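Ankyrin-repeat protein B (Legionella pneumophila, PDB 5K34) is an F-box effector that hijacks the host ubiquitin-proteasome system, its ankyrin domain, the part described here, probably serving to bind partner proteins. Local coordinates at residues A61-L64 with W65-T69; L106-G109 with M110-K114; E9-G12 with N13-A17. One frame throughout, in Å; residues are numbered along the deposited sequence.

Interaction 1. Residues A61-L64 with W65-T69; sequences ANYL and WRKYT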
ATOM      1  N   ALA A  61      -0.714  -5.658   1.922  1.00  6.32           N
ATOM      2  CA  ALA A  61      -1.463  -4.858   0.931  1.00  6.24           C
ATOM      3  C   ALA A  61      -2.926  -5.292   0.872  1.00  6.44           C
ATOM      4  O   ALA A  61      -3.833  -4.471   0.834  1.00  7.09           O
ATOM      5  CB  ALA A  61      -0.839  -4.983  -0.445  1.00  7.18           C
ATOM      6  N   ASN A  62      -3.162  -6.617   0.848  1.00  6.74           N
ATOM      7  CA  ASN A  62      -4.508  -7.162   0.855  1.00  7.22           C
ATOM      8  C   ASN A  62      -5.279  -6.736   2.093  1.00  7.28           C
ATOM      9  O   ASN A  62      -6.438  -6.307   2.010  1.00  8.19           O
ATOM     10  CB  ASN A  62      -4.506  -8.681   0.730  1.00  8.52           C
ATOM     11  CG  ASN A  62      -4.422  -9.188  -0.702  1.00 11.52           C
ATOM     12  OD1 ASN A  62      -3.369  -9.690  -1.186  1.00 13.06           O
ATOM     13  ND2 ASN A  62      -5.519  -9.068  -1.412  1.00 12.26           N
ATOM     14  N   TYR A  63      -4.651  -6.844   3.267  1.00  7.16           N
ATOM     15  CA  TYR A  63      -5.313  -6.428   4.504  1.00  7.34           C
ATOM     16  C   TYR A  63      -5.707  -4.972   4.433  1.00  7.58           C
ATOM     17  O   TYR A  63      -6.839  -4.603   4.778  1.00  8.37           O
ATOM     18  CB  TYR A  63      -4.398  -6.716   5.701  1.00  7.86           C
ATOM     19  CG  TYR A  63      -4.926  -6.170   6.964  1.00  7.77           C
ATOM     20  CD1 TYR A  63      -4.614  -4.884   7.370  1.00  8.69           C
ATOM     21  CD2 TYR A  63      -5.765  -6.935   7.802  1.00  8.99           C
ATOM     22  CE1 TYR A  63      -5.094  -4.342   8.567  1.00  9.88           C
ATOM     23  CE2 TYR A  63      -6.274  -6.402   8.992  1.00  9.98           C
ATOM     24  CZ  TYR A  63      -5.926  -5.124   9.359  1.00 10.45           C
ATOM     25  OH  TYR A  63      -6.414  -4.609  10.560  1.00 12.28           O
ATOM     26  N   LEU A  64      -4.757  -4.112   4.034  1.00  7.42           N
ATOM     27  CA  LEU A  64      -5.032  -2.680   3.997  1.00  7.27           C
ATOM     28  C   LEU A  64      -6.191  -2.381   3.012  1.00  7.07           C
ATOM     29  O   LEU A  64      -7.084  -1.571   3.347  1.00  7.63           O
ATOM     30  CB  LEU A  64      -3.754  -1.903   3.590  1.00  7.53           C
ATOM     31  CG  LEU A  64      -2.684  -1.872   4.705  1.00  7.68           C
ATOM     32  CD1 LEU A  64      -1.378  -1.334   4.138  1.00  8.16           C
ATOM     33  CD2 LEU A  64      -3.105  -1.019   5.893  1.00  9.11           C
ATOM     34  N   TRP A  65      -6.115  -2.979   1.835  1.00  7.02           N
ATOM     35  CA  TRP A  65      -7.142  -2.780   0.810  1.00  7.57           C
ATOM     36  C   TRP A  65      -8.508  -3.217   1.314  1.00  8.03           C
ATOM     37  O   TRP A  65      -9.520  -2.524   1.070  1.00  8.43           O
ATOM     38  CB  TRP A  65      -6.762  -3.581  -0.439  1.00  8.03           C
ATOM     39  CG  TRP A  65      -7.841  -3.555  -1.487  1.00  7.75           C
ATOM     40  CD1 TRP A  65      -8.687  -4.607  -1.794  1.00  8.61           C
ATOM     41  CD2 TRP A  65      -8.306  -2.424  -2.224  1.00  7.54           C
ATOM     42  NE1 TRP A  65      -9.599  -4.185  -2.745  1.00  8.98           N
ATOM     43  CE2 TRP A  65      -9.404  -2.860  -3.000  1.00  7.92           C
ATOM     44  CE3 TRP A  65      -7.877  -1.106  -2.349  1.00  8.25           C
ATOM     45  CZ2 TRP A  65     -10.098  -2.007  -3.877  1.00  8.68           C
ATOM     46  CZ3 TRP A  65      -8.569  -0.256  -3.221  1.00  8.81           C
ATOM     47  CH2 TRP A  65      -9.656  -0.723  -3.974  1.00  9.23           C
ATOM     48  N   ARG A  66      -8.577  -4.315   2.043  1.00  8.71           N
ATOM     49  CA  ARG A  66      -9.861  -4.856   2.510  1.00 10.22           C
ATOM     50  C   ARG A  66     -10.406  -4.061   3.687  1.00 10.91           C
ATOM     51  O   ARG A  66     -11.643  -3.858   3.753  1.00 12.67           O
ATOM     52  CB  ARG A  66      -9.650  -6.331   2.892  1.00 11.86           C
ATOM     53  CG  ARG A  66     -10.922  -7.105   3.241  1.00 14.91           C
ATOM     54  CD  ARG A  66     -11.988  -7.120   2.114  1.00 19.26           C
ATOM     55  NE  ARG A  66     -11.584  -7.847   0.897  1.00 22.79           N
ATOM     56  CZ  ARG A  66     -11.675  -7.356  -0.348  1.00 25.07           C
ATOM     57  NH1 ARG A  66     -12.184  -6.150  -0.539  1.00 25.13           N
ATOM     58  NH2 ARG A  66     -11.240  -8.072  -1.371  1.00 29.16           N
ATOM     59  N   LYS A  67      -9.559  -3.575   4.570  1.00  9.69           N
ATOM     60  CA  LYS A  67     -10.004  -3.021   5.847  1.00 10.51           C
ATOM     61  C   LYS A  67     -10.260  -1.530   5.779  1.00 11.69           C
ATOM     62  O   LYS A  67     -11.036  -0.998   6.612  1.00 14.18           O
ATOM     63  CB  LYS A  67      -8.995  -3.329   6.933  1.00 13.02           C
ATOM     64  CG  LYS A  67      -9.046  -4.803   7.393  1.00 20.51           C
ATOM     65  CD  LYS A  67     -10.346  -5.157   8.138  1.00 28.29           C
ATOM     66  CE  LYS A  67     -10.442  -6.646   8.386  1.00 31.92           C
ATOM     67  NZ  LYS A  67     -11.824  -6.984   8.835  1.00 40.17           N
ATOM     68  N   TYR A  68      -9.694  -0.816   4.810  1.00  9.49           N
ATOM     69  CA  TYR A  68      -9.820   0.632   4.718  1.00  9.61           C
ATOM     70  C   TYR A  68     -10.208   1.013   3.318  1.00 10.11           C
ATOM     71  O   TYR A  68     -10.038   0.225   2.374  1.00 12.22           O
ATOM     72  CB  TYR A  68      -8.473   1.326   5.051  1.00 10.19           C
ATOM     73  CG  TYR A  68      -8.004   1.047   6.452  1.00  9.88           C
ATOM     74  CD1 TYR A  68      -8.472   1.806   7.546  1.00 11.34           C
ATOM     75  CD2 TYR A  68      -7.149  -0.020   6.705  1.00 10.01           C
ATOM     76  CE1 TYR A  68      -8.051   1.501   8.862  1.00 11.32           C
ATOM     77  CE2 TYR A  68      -6.746  -0.353   8.001  1.00 10.94           C
ATOM     78  CZ  TYR A  68      -7.227   0.411   9.060  1.00 10.99           C
ATOM     79  OH  TYR A  68      -6.824   0.107  10.344  1.00 12.49           O
ATOM     80  N   THR A  69     -10.785   2.177   3.149  1.00 10.00           N
ATOM     81  CA  THR A  69     -11.212   2.657   1.822  1.00 10.38           C
ATOM     82  C   THR A  69     -10.124   3.472   1.159  1.00 10.16           C
ATOM     83  O   THR A  69      -9.937   4.660   1.461  1.00 11.53           O
ATOM     84  CB  THR A  69     -12.525   3.477   1.896  1.00 11.73           C
ATOM     85  OG1 THR A  69     -13.514   2.648   2.529  1.00 14.47           O
ATOM     86  CG2 THR A  69     -12.993   3.852   0.484  1.00 12.74           C
TER
HETATM   87  O   HOH W   1      -5.481  -2.177  11.284  1.00 16.68           O
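Y63 and K67, one turn apart near the C-terminal end of helix 58-67, an ankyrin-repeat helix, illustrate how a lysine stem can lie over an aromatic ring. K67 CG approaches one face of the Y63 ring in a CH-pi contact, 3.8 Å from its centroid and 20° off the normal. The Y63 ring reaches this place because its CG stands anti to the backbone N (chi1 173°), which swings the ring along the helix towards the following turn. The side facing helix 48-54 is tightly packed. L64 and A61 are buried against that helix, and L64 CD2 meets Y68 CD2 at 4.2 Å. The oxygen L64 O takes the N-H of Y68 at 3.1 Å, just where the chain gives up helical geometry, and it also lies at the edge of the Y68 ring, in its plane. W65 leads away from this turn to pack on M110. The solvent side belongs to K67 and R66, although E113 holds the polar ends of both R66 and W65. The two tyrosine rings meet only loosely, Y63 CE1 to Y68 CE2 at 4.4 Å. Their hydroxyls share one water, hydrogen-bonded 2.7 Å from Y63 OH and 2.8 Å from Y68 OH.

Interaction 2. Residues L106-G109 with M110-K114; sequences LIRG and MQEEK
The C-terminal end of helix 97-112 is the setting in which G109 and E113 meet, the E113 side chain folding back along the last turn. E113 N donates to G109 O at 3.0 Å, and the carboxylate then lies beside the glycine, E113 OE2 reaching 3.5 Å from G109 CA. With CG anti to its own carbonyl carbon (chi1 -76°), E113 runs back alongside the helix instead of following the chain away. As the last helix of the ankyrin domain, 97-112 packs on helix 58-67 through L106 and M110, and E113 ties the two together: OE1 accepts from W65 NE1 while OE2 forms a salt bridge with R66. On the inner side M110 extends so that its CE comes within 4.4 Å of L106 CD2. Across the exposed side R108 and E112 cross at about a right angle, their guanidinium and carboxylate planes 89° apart. R108 makes no direct salt bridge with either glutamate. Its NH1 instead donates to two waters lying in the guanidinium plane, at its edge; one passes a hydrogen to E112 OE1 at 2.9 Å, the other to E113 OE2 at 2.7 Å.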
ATOM      1  N   LEU A 106      -4.565  -8.572  -7.064  1.00  7.16           N
ATOM      2  CA  LEU A 106      -4.734  -7.244  -6.451  1.00  7.79           C
ATOM      3  C   LEU A 106      -5.184  -6.212  -7.502  1.00  7.12           C
ATOM      4  O   LEU A 106      -6.085  -5.415  -7.172  1.00  7.77           O
ATOM      5  CB  LEU A 106      -3.438  -6.799  -5.766  1.00  8.46           C
ATOM      6  CG  LEU A 106      -3.154  -7.390  -4.423  1.00  9.89           C
ATOM      7  CD1 LEU A 106      -1.700  -7.296  -4.028  1.00 11.42           C
ATOM      8  CD2 LEU A 106      -4.020  -6.718  -3.346  1.00 12.74           C
ATOM      9  N   ILE A 107      -4.618  -6.228  -8.686  1.00  7.06           N
ATOM     10  CA  ILE A 107      -5.082  -5.328  -9.745  1.00  7.51           C
ATOM     11  C   ILE A 107      -6.548  -5.544 -10.021  1.00  7.67           C
ATOM     12  O   ILE A 107      -7.340  -4.604 -10.098  1.00  8.03           O
ATOM     13  CB  ILE A 107      -4.264  -5.481 -11.033  1.00  7.79           C
ATOM     14  CG1 ILE A 107      -2.809  -5.037 -10.804  1.00  8.75           C
ATOM     15  CG2 ILE A 107      -4.910  -4.683 -12.168  1.00  8.33           C
ATOM     16  CD1 ILE A 107      -1.866  -5.495 -11.877  1.00  8.80           C
ATOM     17  N   ARG A 108      -6.934  -6.808 -10.136  1.00  8.03           N
ATOM     18  CA  ARG A 108      -8.307  -7.145 -10.436  1.00  9.01           C
ATOM     19  C   ARG A 108      -9.239  -6.679  -9.376  1.00  8.18           C
ATOM     20  O   ARG A 108     -10.299  -6.061  -9.637  1.00  8.89           O
ATOM     21  CB  ARG A 108      -8.401  -8.669 -10.677  1.00 10.93           C
ATOM     22  CG  ARG A 108      -9.820  -9.094 -11.060  1.00 13.58           C
ATOM     23  CD  ARG A 108     -10.025 -10.600 -10.979  1.00 17.43           C
ATOM     24  NE  ARG A 108      -9.881 -11.046  -9.580  1.00 21.78           N
ATOM     25  CZ  ARG A 108     -10.688 -10.744  -8.539  1.00 29.50           C
ATOM     26  NH1 ARG A 108     -11.821 -10.004  -8.634  1.00 25.74           N
ATOM     27  NH2 ARG A 108     -10.351 -11.212  -7.329  1.00 40.14           N
ATOM     28  N   GLY A 109      -8.898  -6.933  -8.117  1.00  8.21           N
ATOM     29  CA  GLY A 109      -9.729  -6.491  -7.050  1.00  7.84           C
ATOM     30  C   GLY A 109      -9.865  -4.971  -7.033  1.00  8.11           C
ATOM     31  O   GLY A 109     -10.974  -4.432  -6.879  1.00  9.31           O
ATOM     32  N   MET A 110      -8.768  -4.246  -7.195  1.00  7.37           N
ATOM     33  CA  MET A 110      -8.826  -2.807  -7.163  1.00  7.47           C
ATOM     34  C   MET A 110      -9.608  -2.225  -8.339  1.00  7.16           C
ATOM     35  O   MET A 110     -10.359  -1.264  -8.115  1.00  8.02           O
ATOM     36  CB  MET A 110      -7.426  -2.220  -7.154  1.00  9.00           C
ATOM     37  CG  MET A 110      -6.692  -2.491  -5.819  1.00  9.77           C
ATOM     38  SD  MET A 110      -5.009  -1.833  -5.849  1.00 10.80           S
ATOM     39  CE  MET A 110      -4.405  -2.459  -4.296  1.00 11.68           C
ATOM     40  N   GLN A 111      -9.452  -2.772  -9.538  1.00  7.16           N
ATOM     41  CA  GLN A 111     -10.148  -2.212 -10.693  1.00  6.94           C
ATOM     42  C   GLN A 111     -11.619  -2.595 -10.719  1.00  7.00           C
ATOM     43  O   GLN A 111     -12.458  -1.832 -11.208  1.00  7.65           O
ATOM     44  CB  GLN A 111      -9.480  -2.663 -11.971  1.00  6.90           C
ATOM     45  CG  GLN A 111      -8.099  -2.075 -12.178  1.00  6.98           C
ATOM     46  CD  GLN A 111      -7.594  -2.294 -13.582  1.00  7.65           C
ATOM     47  OE1 GLN A 111      -7.663  -3.392 -14.097  1.00  8.31           O
ATOM     48  NE2 GLN A 111      -7.108  -1.231 -14.229  1.00  8.24           N
ATOM     49  N   GLU A 112     -11.945  -3.789 -10.239  1.00  6.78           N
ATOM     50  CA  GLU A 112     -13.265  -4.407 -10.535  1.00  7.29           C
ATOM     51  C   GLU A 112     -14.201  -4.490  -9.364  1.00  7.80           C
ATOM     52  O   GLU A 112     -15.428  -4.552  -9.573  1.00  8.70           O
ATOM     53  CB  GLU A 112     -13.097  -5.772 -11.216  1.00  8.06           C
ATOM     54  CG  GLU A 112     -12.230  -5.636 -12.461  1.00  8.67           C
ATOM     55  CD  GLU A 112     -12.053  -6.901 -13.279  1.00  8.81           C
ATOM     56  OE1 GLU A 112     -12.965  -7.762 -13.312  1.00  9.57           O
ATOM     57  OE2 GLU A 112     -11.023  -6.985 -13.983  1.00 10.45           O
ATOM     58  N   GLU A 113     -13.714  -4.543  -8.126  1.00  8.24           N
ATOM     59  CA  GLU A 113     -14.613  -4.653  -6.956  1.00  9.16           C
ATOM     60  C   GLU A 113     -15.519  -3.431  -6.800  1.00  8.96           C
ATOM     61  O   GLU A 113     -15.242  -2.306  -7.217  1.00  9.31           O
ATOM     62  CB  GLU A 113     -13.810  -4.857  -5.667  1.00 10.13           C
ATOM     63  CG  GLU A 113     -13.295  -6.284  -5.551  1.00 10.61           C
ATOM     64  CD  GLU A 113     -12.275  -6.468  -4.414  1.00 11.92           C
ATOM     65  OE1 GLU A 113     -12.014  -5.563  -3.584  1.00 13.13           O
ATOM     66  OE2 GLU A 113     -11.732  -7.613  -4.386  1.00 14.11           O
ATOM     67  N   LYS A 114     -16.643  -3.723  -6.119  1.00  9.87           N
ATOM     68  CA  LYS A 114     -17.655  -2.741  -5.814  1.00 10.89           C
ATOM     69  C   LYS A 114     -17.100  -1.639  -4.888  1.00 10.37           C
ATOM     70  O   LYS A 114     -16.302  -1.926  -3.972  1.00 11.85           O
ATOM     71  CB  LYS A 114     -18.839  -3.502  -5.147  1.00 13.64           C
ATOM     72  CG  LYS A 114     -19.943  -2.661  -4.584  1.00 14.73           C
ATOM     73  CD  LYS A 114     -20.960  -3.527  -3.850  1.00 14.43           C
ATOM     74  CE  LYS A 114     -22.041  -2.617  -3.344  1.00 16.81           C
ATOM     75  NZ  LYS A 114     -23.240  -3.303  -2.814  1.00 19.34           N
TER
HETATM   76  O   HOH W   2     -13.210  -9.394 -10.885  1.00 18.39           O
HETATM   77  O   HOH W   3     -12.392  -9.755  -5.926  1.00 24.44           O

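Interaction 3. Residues E9-G12 with N13-A17; sequences ELWG and NLMVA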
ATOM      1  N   GLU A   9       6.622  10.578  13.080  1.00 12.09           N
ATOM      2  CA  GLU A   9       7.465   9.444  13.420  1.00 12.49           C
ATOM      3  C   GLU A   9       6.698   8.144  13.258  1.00 11.36           C
ATOM      4  O   GLU A   9       7.204   7.186  12.679  1.00 11.16           O
ATOM      5  CB  GLU A   9       8.007   9.581  14.853  1.00 15.90           C
ATOM      6  CG  GLU A   9       8.749   8.369  15.412  1.00 21.92           C
ATOM      7  CD  GLU A   9       9.172   8.496  16.887  1.00 32.49           C
ATOM      8  OE1 GLU A   9       8.577   9.316  17.641  1.00 38.40           O
ATOM      9  OE2 GLU A   9      10.118   7.763  17.273  1.00 33.55           O
ATOM     10  N   LEU A  10       5.441   8.107  13.743  1.00 10.94           N
ATOM     11  CA  LEU A  10       4.605   6.932  13.543  1.00 10.95           C
ATOM     12  C   LEU A  10       4.367   6.655  12.065  1.00  9.51           C
ATOM     13  O   LEU A  10       4.410   5.479  11.679  1.00  9.37           O
ATOM     14  CB  LEU A  10       3.258   7.089  14.254  1.00 12.90           C
ATOM     15  CG  LEU A  10       3.247   7.018  15.801  1.00 15.76           C
ATOM     16  CD1 LEU A  10       1.881   7.461  16.314  1.00 17.11           C
ATOM     17  CD2 LEU A  10       3.574   5.616  16.243  1.00 18.10           C
ATOM     18  N   TRP A  11       4.104   7.686  11.281  1.00  9.35           N
ATOM     19  CA  TRP A  11       3.862   7.463   9.844  1.00  8.85           C
ATOM     20  C   TRP A  11       5.098   6.830   9.180  1.00  7.72           C
ATOM     21  O   TRP A  11       4.963   5.896   8.383  1.00  7.70           O
ATOM     22  CB  TRP A  11       3.505   8.772   9.138  1.00  8.98           C
ATOM     23  CG  TRP A  11       3.208   8.570   7.678  1.00  8.78           C
ATOM     24  CD1 TRP A  11       4.103   8.583   6.640  1.00  8.90           C
ATOM     25  CD2 TRP A  11       1.937   8.284   7.119  1.00  8.95           C
ATOM     26  NE1 TRP A  11       3.444   8.324   5.461  1.00  8.86           N
ATOM     27  CE2 TRP A  11       2.109   8.160   5.715  1.00  8.80           C
ATOM     28  CE3 TRP A  11       0.647   8.137   7.657  1.00  9.48           C
ATOM     29  CZ2 TRP A  11       1.043   7.896   4.857  1.00  9.73           C
ATOM     30  CZ3 TRP A  11      -0.412   7.853   6.785  1.00 11.17           C
ATOM     31  CH2 TRP A  11      -0.209   7.760   5.414  1.00 10.77           C
ATOM     32  N   GLY A  12       6.287   7.365   9.465  1.00  7.96           N
ATOM     33  CA  GLY A  12       7.487   6.770   8.868  1.00  8.04           C
ATOM     34  C   GLY A  12       7.679   5.326   9.264  1.00  7.88           C
ATOM     35  O   GLY A  12       8.023   4.486   8.422  1.00  7.73           O
ATOM     36  N   ASN A  13       7.418   5.012  10.537  1.00  7.94           N
ATOM     37  CA  ASN A  13       7.529   3.626  10.996  1.00  7.72           C
ATOM     38  C   ASN A  13       6.456   2.743  10.350  1.00  7.17           C
ATOM     39  O   ASN A  13       6.700   1.554  10.080  1.00  7.96           O
ATOM     40  CB  ASN A  13       7.393   3.578  12.526  1.00  8.55           C
ATOM     41  CG  ASN A  13       8.614   4.086  13.219  1.00  9.71           C
ATOM     42  OD1 ASN A  13       9.687   4.226  12.634  1.00 11.05           O
ATOM     43  ND2 ASN A  13       8.477   4.355  14.514  1.00 11.03           N
ATOM     44  N   LEU A  14       5.271   3.310  10.101  1.00  7.02           N
ATOM     45  CA  LEU A  14       4.170   2.606   9.407  1.00  7.28           C
ATOM     46  C   LEU A  14       4.567   2.247   7.989  1.00  7.04           C
ATOM     47  O   LEU A  14       4.302   1.142   7.510  1.00  7.32           O
ATOM     48  CB  LEU A  14       2.954   3.499   9.405  1.00  8.24           C
ATOM     49  CG  LEU A  14       1.734   3.070   8.620  1.00  8.84           C
ATOM     50  CD1 LEU A  14       1.183   1.751   9.144  1.00 10.12           C
ATOM     51  CD2 LEU A  14       0.688   4.177   8.673  1.00  9.79           C
ATOM     52  N   MET A  15       5.162   3.164   7.226  1.00  7.37           N
ATOM     53  CA  MET A  15       5.665   2.896   5.880  1.00  6.98           C
ATOM     54  C   MET A  15       6.669   1.744   5.911  1.00  6.44           C
ATOM     55  O   MET A  15       6.600   0.830   5.062  1.00  7.19           O
ATOM     56  CB  MET A  15       6.301   4.145   5.298  1.00  9.11           C
ATOM     57  CG  MET A  15       5.276   5.246   5.004  1.00  9.74           C
ATOM     58  SD  MET A  15       4.097   4.874   3.710  1.00  9.69           S
ATOM     59  CE  MET A  15       5.161   5.076   2.259  1.00 11.28           C
ATOM     60  N   VAL A  16       7.643   1.747   6.843  1.00  6.48           N
ATOM     61  CA  VAL A  16       8.598   0.645   6.930  1.00  6.79           C
ATOM     62  C   VAL A  16       7.933  -0.691   7.301  1.00  6.69           C
ATOM     63  O   VAL A  16       8.250  -1.741   6.715  1.00  7.08           O
ATOM     64  CB  VAL A  16       9.729   1.000   7.905  1.00  7.40           C
ATOM     65  CG1 VAL A  16      10.616  -0.217   8.180  1.00  8.23           C
ATOM     66  CG2 VAL A  16      10.563   2.129   7.321  1.00  8.20           C
ATOM     67  N   ALA A  17       7.024  -0.648   8.272  1.00  6.85           N
ATOM     68  CA  ALA A  17       6.355  -1.875   8.693  1.00  6.72           C
ATOM     69  C   ALA A  17       5.573  -2.442   7.523  1.00  6.35           C
ATOM     70  O   ALA A  17       5.599  -3.654   7.280  1.00  6.97           O
ATOM     71  CB  ALA A  17       5.432  -1.590   9.864  1.00  8.07           C
TER
HETATM   72  O   HOH W   4      10.795   5.389  16.112  1.00 20.81           O
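W11 and M15, one helical turn apart on helix 5-19, show how a flexible thioether is set against a flat indole. The two side chains run obliquely to one another. M15 CG comes to 3.6 Å from W11 NE1, and M15 SD lies 4.6 Å from the centroid of the five-membered ring, 45° off its normal. This is a Met-aromatic contact in which the sulfur approaches the ring obliquely. Bends at chi2 and chi3 curl the methionine chain, keeping its sulfur close to the pyrrole part of the indole.

L14 meets the other end of the same ring system. Its CD2 methyl approaches the benzo ring obliquely, 4.1 Å from W11 CE3. The indole therefore spans two residues of the next turn, one at each of its rings. Both W11 and L14 carry CG anti to the backbone N, which turns the leucine's branched end toward the benzo ring.

A polar pair, E9 and N13, lies on another side of the helix. The two side chains run side by side and point the same way, but their carboxylate and amide planes are turned 56° apart, and the groups do not bond directly. One water joins them, donating to E9 OE2 at 2.7 Å and accepting from N13 ND2 at 3.0 Å. Backbone bonds hold the turn itself, among them M15 N to W11 O at 3.0 Å.

In the ankyrin fold the apolar side of this helix faces inward: W11, L14 and M15 all touch P48 at the start of helix 48-54, H43 stacks on the indole, and L14 and A17 pack on helix 23-30.

In the fold
All three contacts are local, formed between successive turns of a single helix, yet each mixes core with surface. Interactions 1 and 2 belong to neighbouring helices, 58-67 and 97-112, and touch each other, with centres about 12 Å apart; both lie at C-terminal helix ends. Interaction 3, in the first helix, lies about 26 Å between centres from interaction 2, on the opposite side of the chain's centre. Their chemistry differs: sulfur and indole in interaction 3, leucine against tyrosine and lysine over a tyrosine face in interaction 1, leucine and methionine in interaction 2. Each also uses water, joining two hydroxyls, arginine to glutamates, or glutamate to asparagine.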